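Local coordinates for spore coat polysaccharide biosynthesis protein SpsE (Bacillus subtilis, PDB 1VLI) that probably acts as an N-acylneuraminate-9-phosphate synthase, making a sialic-acid-like sugar in the pathway that builds the spore coat polysaccharide, at residues I318-P323 with A367-V372; P323-E328 with V362-A367; I335-P340 with L347-F352; A68-Q73 with V121-S126; E328-D333 with S357-V362. All blocks are in the same frame, centred on the assembly; numbering follows the deposited sequence.

In the fold
Four of the five contacts lie in the C-terminal SAF (AFP-like) domain, and contact 4 lies in the NeuB TIM barrel. Contact 4 comes first along the chain. Contact 1 then spans the widest stretch of the SAF domain and encloses contact 2, which encloses contact 5, which encloses contact 3. Contacts 1 and 3 share the small sheet of strands 317-320 and 335-338, with centres about 9 Å apart. Contacts 1 and 2 share Pro323 and Ala367, and contacts 2 and 5 share Glu328 and Val362. Contact 4 has its centre about 13 Å from that of contact 3, and the backbone hydrogen bond between Arg339 and Met71 joins domain to barrel there.

Contact 1: I318-P323 with A367-V372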
# COMPACT_ATOMS: atom_id res chain seq x y z
N ILE A 318 -7.61 6.44 -16.36
CA ILE A 318 -7.83 7.84 -16.61
C ILE A 318 -9.31 8.11 -16.86
O ILE A 318 -9.92 7.51 -17.76
CB ILE A 318 -6.98 8.29 -17.80
CG1 ILE A 318 -5.50 8.06 -17.49
CG2 ILE A 318 -7.24 9.74 -18.06
CD1 ILE A 318 -4.60 8.42 -18.62
N PHE A 319 -9.87 9.04 -16.08
CA PHE A 319 -11.31 9.29 -16.08
C PHE A 319 -11.60 10.74 -16.24
O PHE A 319 -10.82 11.56 -15.80
CB PHE A 319 -11.93 8.83 -14.76
CG PHE A 319 -12.16 7.35 -14.69
CD1 PHE A 319 -11.16 6.49 -14.25
CD2 PHE A 319 -13.39 6.81 -15.08
CE1 PHE A 319 -11.37 5.10 -14.21
CE2 PHE A 319 -13.61 5.44 -15.03
CZ PHE A 319 -12.59 4.58 -14.60
N THR A 320 -12.71 11.08 -16.90
CA THR A 320 -13.14 12.46 -17.01
C THR A 320 -13.73 12.92 -15.67
O THR A 320 -14.52 12.21 -15.05
CB THR A 320 -14.19 12.64 -18.10
OG1 THR A 320 -15.15 11.58 -17.99
CG2 THR A 320 -13.58 12.44 -19.49
N THR A 321 -13.32 14.11 -15.24
CA THR A 321 -13.90 14.73 -14.04
C THR A 321 -15.04 15.71 -14.38
O THR A 321 -15.78 16.11 -13.48
CB THR A 321 -12.83 15.44 -13.21
OG1 THR A 321 -12.14 16.39 -14.02
CG2 THR A 321 -11.75 14.51 -12.80
N ALA A 322 -15.15 16.09 -15.66
CA ALA A 322 -16.21 16.96 -16.20
C ALA A 322 -16.56 16.46 -17.61
O ALA A 322 -15.87 15.58 -18.10
CB ALA A 322 -15.74 18.42 -16.25
N PRO A 323 -17.62 16.94 -18.26
CA PRO A 323 -17.82 16.58 -19.67
C PRO A 323 -16.75 17.23 -20.56
O PRO A 323 -16.43 18.41 -20.39
CB PRO A 323 -19.21 17.16 -20.00
CG PRO A 323 -19.84 17.46 -18.70
CD PRO A 323 -18.71 17.79 -17.76
N ALA A 367 -18.94 13.18 -18.49
CA ALA A 367 -18.18 13.22 -17.23
C ALA A 367 -18.23 11.83 -16.63
O ALA A 367 -19.11 11.05 -17.00
CB ALA A 367 -18.79 14.21 -16.28
N ASP A 368 -17.28 11.53 -15.75
CA ASP A 368 -17.25 10.26 -15.01
C ASP A 368 -17.10 9.00 -15.85
O ASP A 368 -17.57 7.93 -15.47
CB ASP A 368 -18.50 10.12 -14.16
CG ASP A 368 -18.29 10.65 -12.80
OD1 ASP A 368 -17.79 9.84 -11.98
OD2 ASP A 368 -18.56 11.85 -12.48
N THR A 369 -16.44 9.14 -16.99
CA THR A 369 -16.30 8.04 -17.92
C THR A 369 -14.82 7.78 -18.10
O THR A 369 -14.02 8.73 -18.17
CB THR A 369 -16.96 8.43 -19.24
OG1 THR A 369 -18.25 8.96 -18.95
CG2 THR A 369 -17.26 7.20 -20.11
N GLY A 370 -14.43 6.51 -18.11
CA GLY A 370 -13.06 6.20 -18.38
C GLY A 370 -12.71 6.47 -19.83
O GLY A 370 -13.46 6.07 -20.74
N ILE A 371 -11.57 7.12 -20.02
CA ILE A 371 -11.01 7.42 -21.33
C ILE A 371 -10.65 6.14 -22.05
O ILE A 371 -10.21 5.18 -21.46
CB ILE A 371 -9.75 8.28 -21.22
CG1 ILE A 371 -10.06 9.57 -20.48
CG2 ILE A 371 -9.21 8.63 -22.61
CD1 ILE A 371 -10.90 10.49 -21.26
N VAL A 372 -10.79 6.19 -23.36
CA VAL A 372 -10.76 5.05 -24.24
C VAL A 372 -10.04 5.58 -25.50
O VAL A 372 -9.89 6.80 -25.66
CB VAL A 372 -12.24 4.65 -24.48
CG1 VAL A 372 -12.70 4.95 -25.87
CG2 VAL A 372 -12.54 3.23 -23.98
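The Phe319 ring lays one face over Gly370, its CE2 3.5 Å from Gly370 CA and its CD2 3.2 Å from Gly370 N. Glycine suits this position because a side chain there would press into the ring. Asp368 O sits at the ring edge, and Lys343, outside both segments, adds a cation-pi contact. Thr320 is the polar centre. With OG1 set between the backbone N and the carbonyl carbon (chi1 45°), its hydroxyl accepts from Thr369 N at 2.9 Å, in a nearly straight bond (169°), and also bonds Pro366 O. A threonine suits this site because its CG2, on the other branch, rests 3.8 Å from Ile371 CD1. The backbone here belongs to the SAF domain: 367-372 runs beside strand 317-320 and makes a single bridge, Phe319 with Gly370. The flanking bonds are Ile371 N to Ile318 O, 2.8 Å, and Thr320 N to Thr369 O, 3.0 Å. Asp368 N also donates to Thr320 O. The branched chains of Ile318 and Ile371 cross obliquely, CG2 against CG1 at 3.7 Å, on the side that faces Ile335 of strand 335-338. At the far end Ala367 CB packs on Pro323 CD, 3.9 Å away.

Contact 2: P323-E328 with V362-A367; sequences PIQKGE and VRDIPA
Ile324 O takes a 2.7 Å hydrogen bond from Ile365 N, and Asp364 CA adds a C-H...O contact to Ile324 O at 3.3 Å. The return bond, Ile324 N to Ile365 O, is 2.8 Å long. The two backbone bonds make Ile324 and Ile365 an antiparallel hydrogen-bonded pair, with the touching parts running 172° apart. Isoleucine fits both places, since both side chains are buried, CB of Ile324 lying 4.2 Å from CD1 of Ile365. Beyond this pair a side chain takes over the backbone's part. Asp364 OD1 accepts from Lys326 N at 3.1 Å, met nearly along its C-O axis, and Gln325 lies alongside Asp364, pointing the same way. The first torsion of Lys326 sets CG anti to the backbone N (chi1 -171°), 3.4 Å from Val362 O. From there the extended Lys326 chain carries CE past Val362 O at 3.2 Å, while the end leads away. Gln325 to Glu328 form a type II turn in which Gly327 has the positive phi that glycine adopts readily. Glu328 OE1 ties the turn down by accepting from Gln325 N at 2.9 Å, and Asn334 holds OE2. On the other segment Arg363 turns away to a salt bridge with Asp375. The contact is the outer end of the SAF domain, where the loop joining strands 317-320 and 335-338 meets the segment that follows helix 352-356, and Ile324 CD1 touches Phe330 and Ile335.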
# COMPACT_ATOMS: atom_id res chain seq x y z
N PRO A 323 -17.62 16.94 -18.26
CA PRO A 323 -17.82 16.58 -19.67
C PRO A 323 -16.75 17.23 -20.56
O PRO A 323 -16.43 18.41 -20.39
CB PRO A 323 -19.21 17.16 -20.00
CG PRO A 323 -19.84 17.46 -18.70
CD PRO A 323 -18.71 17.79 -17.76
N ILE A 324 -16.17 16.45 -21.46
CA ILE A 324 -15.18 17.01 -22.37
C ILE A 324 -15.76 17.09 -23.77
O ILE A 324 -16.36 16.13 -24.25
CB ILE A 324 -13.87 16.17 -22.35
CG1 ILE A 324 -13.27 16.16 -20.93
CG2 ILE A 324 -12.86 16.71 -23.36
CD1 ILE A 324 -11.96 15.42 -20.83
N GLN A 325 -15.59 18.24 -24.41
CA GLN A 325 -16.13 18.43 -25.74
C GLN A 325 -15.11 18.27 -26.85
O GLN A 325 -13.91 18.48 -26.65
CB GLN A 325 -16.84 19.77 -25.82
CG GLN A 325 -18.20 19.75 -25.07
CD GLN A 325 -18.81 21.14 -25.32
OE1 GLN A 325 -19.70 21.31 -26.29
NE2 GLN A 325 -18.33 22.18 -24.50
N LYS A 326 -15.61 17.89 -28.02
CA LYS A 326 -14.79 17.63 -29.20
C LYS A 326 -13.89 18.82 -29.48
O LYS A 326 -14.39 19.93 -29.63
CB LYS A 326 -15.69 17.38 -30.42
CG LYS A 326 -14.92 16.89 -31.63
CD LYS A 326 -15.73 16.97 -32.92
CE LYS A 326 -15.11 16.02 -33.94
NZ LYS A 326 -15.84 16.12 -35.24
N GLY A 327 -12.57 18.62 -29.52
CA GLY A 327 -11.66 19.73 -29.83
C GLY A 327 -10.87 20.16 -28.60
O GLY A 327 -9.77 20.74 -28.71
N GLU A 328 -11.43 19.85 -27.43
CA GLU A 328 -10.95 20.40 -26.17
C GLU A 328 -9.66 19.71 -25.63
O GLU A 328 -9.57 18.47 -25.54
CB GLU A 328 -12.10 20.38 -25.15
CG GLU A 328 -11.84 21.07 -23.81
CD GLU A 328 -12.89 20.72 -22.76
OE1 GLU A 328 -14.06 20.43 -23.18
OE2 GLU A 328 -12.53 20.74 -21.50
N VAL A 362 -11.23 13.91 -29.62
CA VAL A 362 -11.79 13.84 -30.98
C VAL A 362 -13.30 13.65 -31.02
O VAL A 362 -13.90 13.65 -32.09
CB VAL A 362 -11.06 12.83 -31.90
CG1 VAL A 362 -9.57 13.12 -31.90
CG2 VAL A 362 -11.36 11.39 -31.51
N ARG A 363 -13.91 13.50 -29.86
CA ARG A 363 -15.37 13.46 -29.74
C ARG A 363 -15.75 13.85 -28.32
O ARG A 363 -14.90 13.80 -27.42
CB ARG A 363 -15.89 12.05 -30.02
CG ARG A 363 -15.26 10.96 -29.15
CD ARG A 363 -15.58 9.55 -29.60
NE ARG A 363 -15.38 8.55 -28.56
CZ ARG A 363 -15.69 7.26 -28.70
NH1 ARG A 363 -16.22 6.84 -29.84
NH2 ARG A 363 -15.47 6.39 -27.72
N ASP A 364 -17.01 14.19 -28.11
CA ASP A 364 -17.56 14.44 -26.79
C ASP A 364 -17.35 13.26 -25.84
O ASP A 364 -17.62 12.13 -26.21
CB ASP A 364 -19.06 14.70 -26.89
CG ASP A 364 -19.40 15.95 -27.68
OD1 ASP A 364 -18.48 16.77 -27.97
OD2 ASP A 364 -20.57 16.20 -28.02
N ILE A 365 -16.89 13.53 -24.63
CA ILE A 365 -16.80 12.49 -23.61
C ILE A 365 -17.65 12.93 -22.42
O ILE A 365 -17.50 14.06 -21.94
CB ILE A 365 -15.35 12.27 -23.18
CG1 ILE A 365 -14.42 12.37 -24.39
CG2 ILE A 365 -15.20 10.92 -22.49
CD1 ILE A 365 -12.94 12.42 -24.06
N PRO A 366 -18.58 12.08 -21.98
CA PRO A 366 -19.38 12.38 -20.78
C PRO A 366 -18.48 12.47 -19.52
O PRO A 366 -17.38 11.92 -19.50
CB PRO A 366 -20.33 11.18 -20.69
CG PRO A 366 -20.37 10.61 -22.10
CD PRO A 366 -18.98 10.81 -22.61
N ALA A 367 -18.94 13.18 -18.49
CA ALA A 367 -18.18 13.22 -17.23
C ALA A 367 -18.23 11.83 -16.63
O ALA A 367 -19.11 11.05 -17.00
CB ALA A 367 -18.79 14.21 -16.28

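Contact 3: I335-P340 with L347-F352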
# COMPACT_ATOMS: atom_id res chain seq x y z
N ILE A 335 -9.53 15.67 -16.65
CA ILE A 335 -9.27 14.25 -16.44
C ILE A 335 -8.42 14.00 -15.19
O ILE A 335 -7.63 14.87 -14.80
CB ILE A 335 -8.63 13.57 -17.71
CG1 ILE A 335 -7.41 14.37 -18.21
CG2 ILE A 335 -9.67 13.37 -18.81
CD1 ILE A 335 -6.41 13.52 -18.95
N ALA A 336 -8.57 12.81 -14.60
CA ALA A 336 -7.81 12.44 -13.41
C ALA A 336 -7.53 10.95 -13.36
O ALA A 336 -8.23 10.16 -13.99
CB ALA A 336 -8.52 12.90 -12.13
N VAL A 337 -6.47 10.57 -12.64
CA VAL A 337 -6.10 9.17 -12.40
C VAL A 337 -6.88 8.67 -11.17
O VAL A 337 -6.59 9.06 -10.02
CB VAL A 337 -4.58 9.07 -12.21
CG1 VAL A 337 -4.11 7.65 -11.80
CG2 VAL A 337 -3.87 9.53 -13.46
N LEU A 338 -7.92 7.86 -11.42
CA LEU A 338 -8.89 7.48 -10.38
C LEU A 338 -9.16 5.97 -10.40
O LEU A 338 -8.82 5.30 -11.36
CB LEU A 338 -10.20 8.26 -10.55
CG LEU A 338 -10.07 9.78 -10.36
CD1 LEU A 338 -11.20 10.50 -11.05
CD2 LEU A 338 -9.99 10.17 -8.90
N ARG A 339 -9.72 5.43 -9.33
CA ARG A 339 -10.14 4.05 -9.30
C ARG A 339 -11.52 3.99 -9.97
O ARG A 339 -12.36 4.88 -9.77
CB ARG A 339 -10.26 3.54 -7.87
CG ARG A 339 -8.97 3.41 -7.11
CD ARG A 339 -9.21 2.85 -5.74
NE ARG A 339 -8.01 2.83 -4.92
CZ ARG A 339 -7.84 2.04 -3.88
NH1 ARG A 339 -8.80 1.19 -3.51
NH2 ARG A 339 -6.70 2.07 -3.21
N PRO A 340 -11.75 2.95 -10.78
CA PRO A 340 -12.98 2.85 -11.56
C PRO A 340 -14.26 2.67 -10.73
O PRO A 340 -15.33 3.08 -11.18
CB PRO A 340 -12.74 1.61 -12.46
CG PRO A 340 -11.69 0.87 -11.84
CD PRO A 340 -10.83 1.83 -11.04
N LEU A 347 -8.18 4.56 -19.74
CA LEU A 347 -6.80 4.34 -20.23
C LEU A 347 -5.79 4.18 -19.11
O LEU A 347 -5.92 4.84 -18.08
CB LEU A 347 -6.32 5.52 -21.07
CG LEU A 347 -6.42 5.49 -22.57
CD1 LEU A 347 -5.17 6.19 -23.08
CD2 LEU A 347 -6.58 4.04 -23.12
N HIS A 348 -4.76 3.36 -19.31
CA HIS A 348 -3.71 3.22 -18.29
C HIS A 348 -3.08 4.56 -17.89
O HIS A 348 -2.83 5.40 -18.75
CB HIS A 348 -2.62 2.31 -18.80
CG HIS A 348 -1.69 1.85 -17.73
ND1 HIS A 348 -0.67 2.64 -17.25
CD2 HIS A 348 -1.66 0.70 -17.03
CE1 HIS A 348 -0.03 1.98 -16.30
NE2 HIS A 348 -0.61 0.80 -16.15
N PRO A 349 -2.87 4.79 -16.59
CA PRO A 349 -2.23 6.02 -16.14
C PRO A 349 -0.87 6.37 -16.79
O PRO A 349 -0.43 7.52 -16.67
CB PRO A 349 -2.05 5.76 -14.64
CG PRO A 349 -3.23 4.96 -14.32
CD PRO A 349 -3.31 3.97 -15.45
N ARG A 350 -0.22 5.43 -17.47
CA ARG A 350 1.06 5.74 -18.16
C ARG A 350 0.84 6.78 -19.27
O ARG A 350 1.80 7.35 -19.79
CB ARG A 350 1.76 4.46 -18.70
CG ARG A 350 1.22 3.94 -20.05
CD ARG A 350 1.98 2.73 -20.67
NE ARG A 350 2.02 1.61 -19.75
CZ ARG A 350 1.08 0.67 -19.64
NH1 ARG A 350 -0.00 0.66 -20.41
NH2 ARG A 350 1.23 -0.28 -18.72
N PHE A 351 -0.40 7.05 -19.65
CA PHE A 351 -0.65 8.03 -20.70
C PHE A 351 -1.09 9.38 -20.17
O PHE A 351 -1.38 10.26 -20.96
CB PHE A 351 -1.67 7.51 -21.72
CG PHE A 351 -1.28 6.16 -22.33
CD1 PHE A 351 -0.32 6.07 -23.35
CD2 PHE A 351 -1.87 4.99 -21.86
CE1 PHE A 351 -0.00 4.85 -23.93
CE2 PHE A 351 -1.56 3.76 -22.43
CZ PHE A 351 -0.61 3.70 -23.46
N PHE A 352 -1.08 9.58 -18.86
CA PHE A 352 -1.66 10.79 -18.31
C PHE A 352 -0.84 12.03 -18.70
O PHE A 352 -1.41 13.03 -19.19
CB PHE A 352 -1.85 10.66 -16.80
CG PHE A 352 -2.56 11.83 -16.19
CD1 PHE A 352 -3.95 11.92 -16.22
CD2 PHE A 352 -1.83 12.85 -15.58
CE1 PHE A 352 -4.62 13.01 -15.66
CE2 PHE A 352 -2.48 13.94 -15.02
CZ PHE A 352 -3.88 14.02 -15.06
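Strand 335-338, one of the two strands of the small antiparallel sheet of the SAF domain, turns Ile335 and Val337 toward Pro349 and Phe352, where the chain enters helix 352-356. Alternation along the strand puts these two side chains on the same side, while Ala336 and Leu338 point away. The Phe352 ring is the main partner of both. Its CG stands anti to the backbone N (chi1 -175°), on the side of Val337 CG2. Over one face sits that CG2, a CH-pi contact with the methyl carbon 4.1 Å from the ring centroid; Val337 CG2 is 3.7 Å from Phe352 CD1. At the ring edge lies the backbone of Ile335, whose O is 3.6 Å from Phe352 CE1. The Ile335 side chain slides past the ring in the opposite direction, bringing CD1 to 3.8 Å from the same CE1. Val337 has a second branch for a second partner: CG1 touches Pro349 CG at 3.8 Å, the two side chains crossing at about a right angle. A beta-branched residue therefore suits this place, one methyl for the ring and one for the proline. The turn bearing Pro349 is held by its own bonds. His348 ND1 accepts from Arg350 N in the ring plane, at 2.8 Å, and Arg350 NH2 lies over the centre of that ring, while Arg350 NE forms a salt bridge with Glu175. Ile318 and Pro149 also touch Phe352. The side chains that meet are all apolar, and the one polar atom at the Phe352 ring is Ile335 O, which implies that shape and burial, rather than directional bonds, hold strand and helix start together.

Contact 4: A68-Q73 with V121-S126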
# COMPACT_ATOMS: atom_id res chain seq x y z
N ALA A 68 -11.60 6.79 1.76
CA ALA A 68 -11.57 6.03 0.51
C ALA A 68 -12.27 6.71 -0.69
O ALA A 68 -11.90 6.49 -1.85
CB ALA A 68 -12.12 4.61 0.72
N ASP A 69 -13.26 7.56 -0.39
CA ASP A 69 -14.06 8.28 -1.40
C ASP A 69 -13.21 9.02 -2.44
O ASP A 69 -13.49 8.96 -3.64
CB ASP A 69 -15.01 9.27 -0.72
CG ASP A 69 -15.72 8.68 0.49
OD1 ASP A 69 -15.04 8.30 1.49
OD2 ASP A 69 -16.97 8.58 0.54
N ARG A 70 -12.17 9.71 -1.97
CA ARG A 70 -11.26 10.52 -2.80
C ARG A 70 -10.55 9.69 -3.88
O ARG A 70 -9.94 10.23 -4.80
CB ARG A 70 -10.22 11.25 -1.91
CG ARG A 70 -9.11 10.31 -1.35
CD ARG A 70 -8.28 10.93 -0.25
NE ARG A 70 -7.47 12.04 -0.75
CZ ARG A 70 -7.14 13.11 -0.02
NH1 ARG A 70 -7.56 13.20 1.24
NH2 ARG A 70 -6.41 14.08 -0.54
N MSE A 71 -10.64 8.37 -3.75
CA MSE A 71 -10.00 7.48 -4.70
C MSE A 71 -10.85 7.16 -5.96
O MSE A 71 -10.31 6.77 -6.99
CB MSE A 71 -9.59 6.22 -3.97
CG MSE A 71 -8.85 6.53 -2.68
SE MSE A 71 -7.75 5.01 -2.17
CE MSE A 71 -9.21 3.81 -1.41
N TYR A 72 -12.17 7.38 -5.85
CA TYR A 72 -13.17 6.99 -6.86
C TYR A 72 -13.78 8.20 -7.62
O TYR A 72 -14.24 8.07 -8.77
CB TYR A 72 -14.28 6.13 -6.20
CG TYR A 72 -13.72 4.91 -5.48
CD1 TYR A 72 -13.31 4.99 -4.14
CD2 TYR A 72 -13.58 3.70 -6.14
CE1 TYR A 72 -12.76 3.87 -3.48
CE2 TYR A 72 -13.04 2.58 -5.50
CZ TYR A 72 -12.63 2.67 -4.18
OH TYR A 72 -12.09 1.55 -3.58
N GLN A 73 -13.76 9.36 -6.95
CA GLN A 73 -14.26 10.63 -7.47
C GLN A 73 -13.34 11.81 -7.05
O GLN A 73 -12.92 11.88 -5.89
CB GLN A 73 -15.71 10.86 -6.99
CG GLN A 73 -16.64 11.58 -7.99
N VAL A 121 -0.48 6.90 1.25
CA VAL A 121 -0.95 7.96 0.37
C VAL A 121 -1.56 7.42 -0.92
O VAL A 121 -1.16 6.36 -1.40
CB VAL A 121 0.13 9.03 0.09
CG1 VAL A 121 0.58 9.61 1.39
CG2 VAL A 121 1.29 8.46 -0.64
N CYS A 122 -2.53 8.15 -1.47
CA CYS A 122 -3.19 7.74 -2.70
C CYS A 122 -3.32 8.82 -3.79
O CYS A 122 -3.96 8.58 -4.81
CB CYS A 122 -4.60 7.20 -2.38
SG CYS A 122 -5.56 8.35 -1.36
N ASP A 123 -2.79 10.02 -3.55
CA ASP A 123 -2.70 11.05 -4.56
C ASP A 123 -1.70 12.13 -4.16
O ASP A 123 -1.11 12.08 -3.07
CB ASP A 123 -4.06 11.67 -4.88
CG ASP A 123 -4.91 11.93 -3.65
OD1 ASP A 123 -4.44 12.62 -2.70
OD2 ASP A 123 -6.09 11.52 -3.58
N GLU A 124 -1.51 13.09 -5.06
CA GLU A 124 -0.59 14.20 -4.84
C GLU A 124 -0.90 14.95 -3.53
O GLU A 124 0.01 15.25 -2.74
CB GLU A 124 -0.58 15.12 -6.08
CG GLU A 124 0.07 14.52 -7.35
CD GLU A 124 -0.79 13.51 -8.18
OE1 GLU A 124 -1.94 13.15 -7.80
OE2 GLU A 124 -0.30 13.07 -9.28
N GLY A 125 -2.18 15.20 -3.27
CA GLY A 125 -2.63 15.95 -2.10
C GLY A 125 -2.48 15.25 -0.76
O GLY A 125 -2.10 15.87 0.25
N SER A 126 -2.82 13.96 -0.71
CA SER A 126 -2.56 13.14 0.48
C SER A 126 -1.05 13.06 0.73
O SER A 126 -0.59 13.14 1.88
CB SER A 126 -3.18 11.75 0.36
OG SER A 126 -2.81 11.12 -0.86
O HOH W 1 -7.15 9.54 -5.12
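Arg70 and Asp123 pair where two parts of the TIM barrel meet, the loop after strand 60-63 and the start of helix 124-131, which follows strand 116-118; the side chain of Met71 is about 12 Å from the zinc ion. Charge pairing dominates. Arg70 NE donates to Asp123 OD2 at 3.2 Å, nearly straight; OD2 receives it on its syn lone pair and lies in the guanidinium plane. A second bond, Arg70 NH2 to Asp123 OD1 at 3.3 Å, is long and bent (135°), hence weak; the two planes are 37° apart. Arginine suits the site by having two N-H groups for one carboxylate, and the bend at chi3 (-67°) sets NE beside OD2. A water links Arg70 O to Asp123 OD2. Capping is the second kind: Asp123 is the N-cap of helix 124-131, its OD1 accepting from Ser126 N at 2.9 Å. The helix start and the arginine would probably both favour its negative charge. Ser126 CB lies over one guanidinium face, toward the rim, and Ser126 OG accepts from Cys122 N at 3.0 Å. The apolar kind involves sulfur and selenium. Cys122 SG is 3.9 Å from Arg70 CD, and the selenium of selenomethionine Met71 packs on Cys122 CB, 3.8 Å away.

Contact 5: E328-D333 with S357-V362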
# COMPACT_ATOMS: atom_id res chain seq x y z
N GLU A 328 -11.43 19.85 -27.43
CA GLU A 328 -10.95 20.40 -26.17
C GLU A 328 -9.66 19.71 -25.63
O GLU A 328 -9.57 18.47 -25.54
CB GLU A 328 -12.10 20.38 -25.15
CG GLU A 328 -11.84 21.07 -23.81
CD GLU A 328 -12.89 20.72 -22.76
OE1 GLU A 328 -14.06 20.43 -23.18
OE2 GLU A 328 -12.53 20.74 -21.50
N ALA A 329 -8.68 20.53 -25.27
CA ALA A 329 -7.43 20.06 -24.69
C ALA A 329 -7.73 19.28 -23.39
O ALA A 329 -8.64 19.65 -22.66
CB ALA A 329 -6.48 21.23 -24.44
N PHE A 330 -7.01 18.19 -23.16
CA PHE A 330 -7.11 17.44 -21.93
C PHE A 330 -6.21 18.15 -20.98
O PHE A 330 -5.14 18.62 -21.38
CB PHE A 330 -6.55 16.06 -22.11
CG PHE A 330 -7.43 15.14 -22.86
CD1 PHE A 330 -8.62 14.69 -22.30
CD2 PHE A 330 -7.05 14.67 -24.12
CE1 PHE A 330 -9.44 13.80 -22.99
CE2 PHE A 330 -7.87 13.80 -24.82
CZ PHE A 330 -9.07 13.36 -24.25
N SER A 331 -6.63 18.21 -19.72
CA SER A 331 -5.79 18.82 -18.69
C SER A 331 -6.13 18.29 -17.31
O SER A 331 -7.16 17.63 -17.11
CB SER A 331 -5.95 20.34 -18.74
OG SER A 331 -7.15 20.72 -18.10
N GLU A 332 -5.22 18.55 -16.37
CA GLU A 332 -5.41 18.38 -14.93
C GLU A 332 -6.85 18.75 -14.49
O GLU A 332 -7.35 18.25 -13.48
CB GLU A 332 -4.42 19.31 -14.22
CG GLU A 332 -3.81 18.84 -12.91
CD GLU A 332 -2.65 17.85 -13.08
OE1 GLU A 332 -1.84 18.02 -14.02
OE2 GLU A 332 -2.56 16.90 -12.27
N ASP A 333 -7.52 19.61 -15.25
CA ASP A 333 -8.85 20.07 -14.90
C ASP A 333 -10.06 19.30 -15.41
O ASP A 333 -11.17 19.52 -14.93
CB ASP A 333 -9.01 21.54 -15.29
CG ASP A 333 -8.10 22.44 -14.49
OD1 ASP A 333 -7.79 22.12 -13.31
OD2 ASP A 333 -7.62 23.48 -14.96
N SER A 357 -0.32 17.04 -22.09
CA SER A 357 0.70 17.86 -22.75
C SER A 357 0.17 18.52 -24.03
O SER A 357 0.95 18.81 -24.95
CB SER A 357 1.94 17.01 -23.05
OG SER A 357 1.73 16.25 -24.23
N GLY A 358 -1.14 18.75 -24.08
CA GLY A 358 -1.76 19.47 -25.17
C GLY A 358 -2.49 18.62 -26.19
O GLY A 358 -2.75 19.05 -27.31
N VAL A 359 -2.82 17.39 -25.82
CA VAL A 359 -3.61 16.55 -26.70
C VAL A 359 -5.07 16.98 -26.55
O VAL A 359 -5.44 17.51 -25.51
CB VAL A 359 -3.41 15.08 -26.30
CG1 VAL A 359 -4.36 14.19 -27.05
CG2 VAL A 359 -1.98 14.69 -26.58
N ARG A 360 -5.89 16.75 -27.59
CA ARG A 360 -7.31 17.20 -27.63
C ARG A 360 -8.31 16.06 -27.89
O ARG A 360 -7.94 15.05 -28.57
CB ARG A 360 -7.48 18.24 -28.71
CG ARG A 360 -6.68 19.50 -28.49
CD ARG A 360 -6.75 20.46 -29.66
NE ARG A 360 -5.99 21.67 -29.38
CZ ARG A 360 -6.52 22.78 -28.86
NH1 ARG A 360 -7.82 22.83 -28.55
NH2 ARG A 360 -5.76 23.85 -28.64
N ALA A 361 -9.57 16.22 -27.39
CA ALA A 361 -10.58 15.17 -27.61
C ALA A 361 -11.01 15.12 -29.09
O ALA A 361 -11.17 16.17 -29.74
CB ALA A 361 -11.81 15.43 -26.71
N VAL A 362 -11.23 13.91 -29.62
CA VAL A 362 -11.79 13.84 -30.98
C VAL A 362 -13.30 13.65 -31.02
O VAL A 362 -13.90 13.65 -32.09
CB VAL A 362 -11.06 12.83 -31.90
CG1 VAL A 362 -9.57 13.12 -31.90
CG2 VAL A 362 -11.36 11.39 -31.51
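The Phe330 ring and the Arg360 guanidinium are the flat groups, and both are approached at a slant. Around the ring, Val359 O comes to 3.5 Å from CD2 and Arg360 C to 3.8 Å from CE2, while Ala361 CB lies 4.2 Å from CZ. The end of the Phe330 side chain comes nearer the other segment than its start does, covering the backbone there. Val359 adds a methyl, CG1, 4.0 Å from CD2, and the small side chain of Ala361 suits a position so close to the ring. The guanidinium of Arg360, at the end of a chain extended from CG to NE, has Ala329 N obliquely nearby; its NH1 bonds Gly327 O, and Arg360 CG lies 3.9 Å from Ala329 CA. Two backbone bonds flank the single bridge of Ala329 with Arg360: Phe330 N donates to Val359 O and Ala361 N to Glu328 O, both at 2.9 Å. Ala329 CA and Arg360 CA make C-H...O contacts with Val359 O and Glu328 O respectively. Ile324, Ile365 and Ile376 also touch Phe330, placing its ring in the apolar interior of the compact, loop-rich SAF (AFP-like) fold.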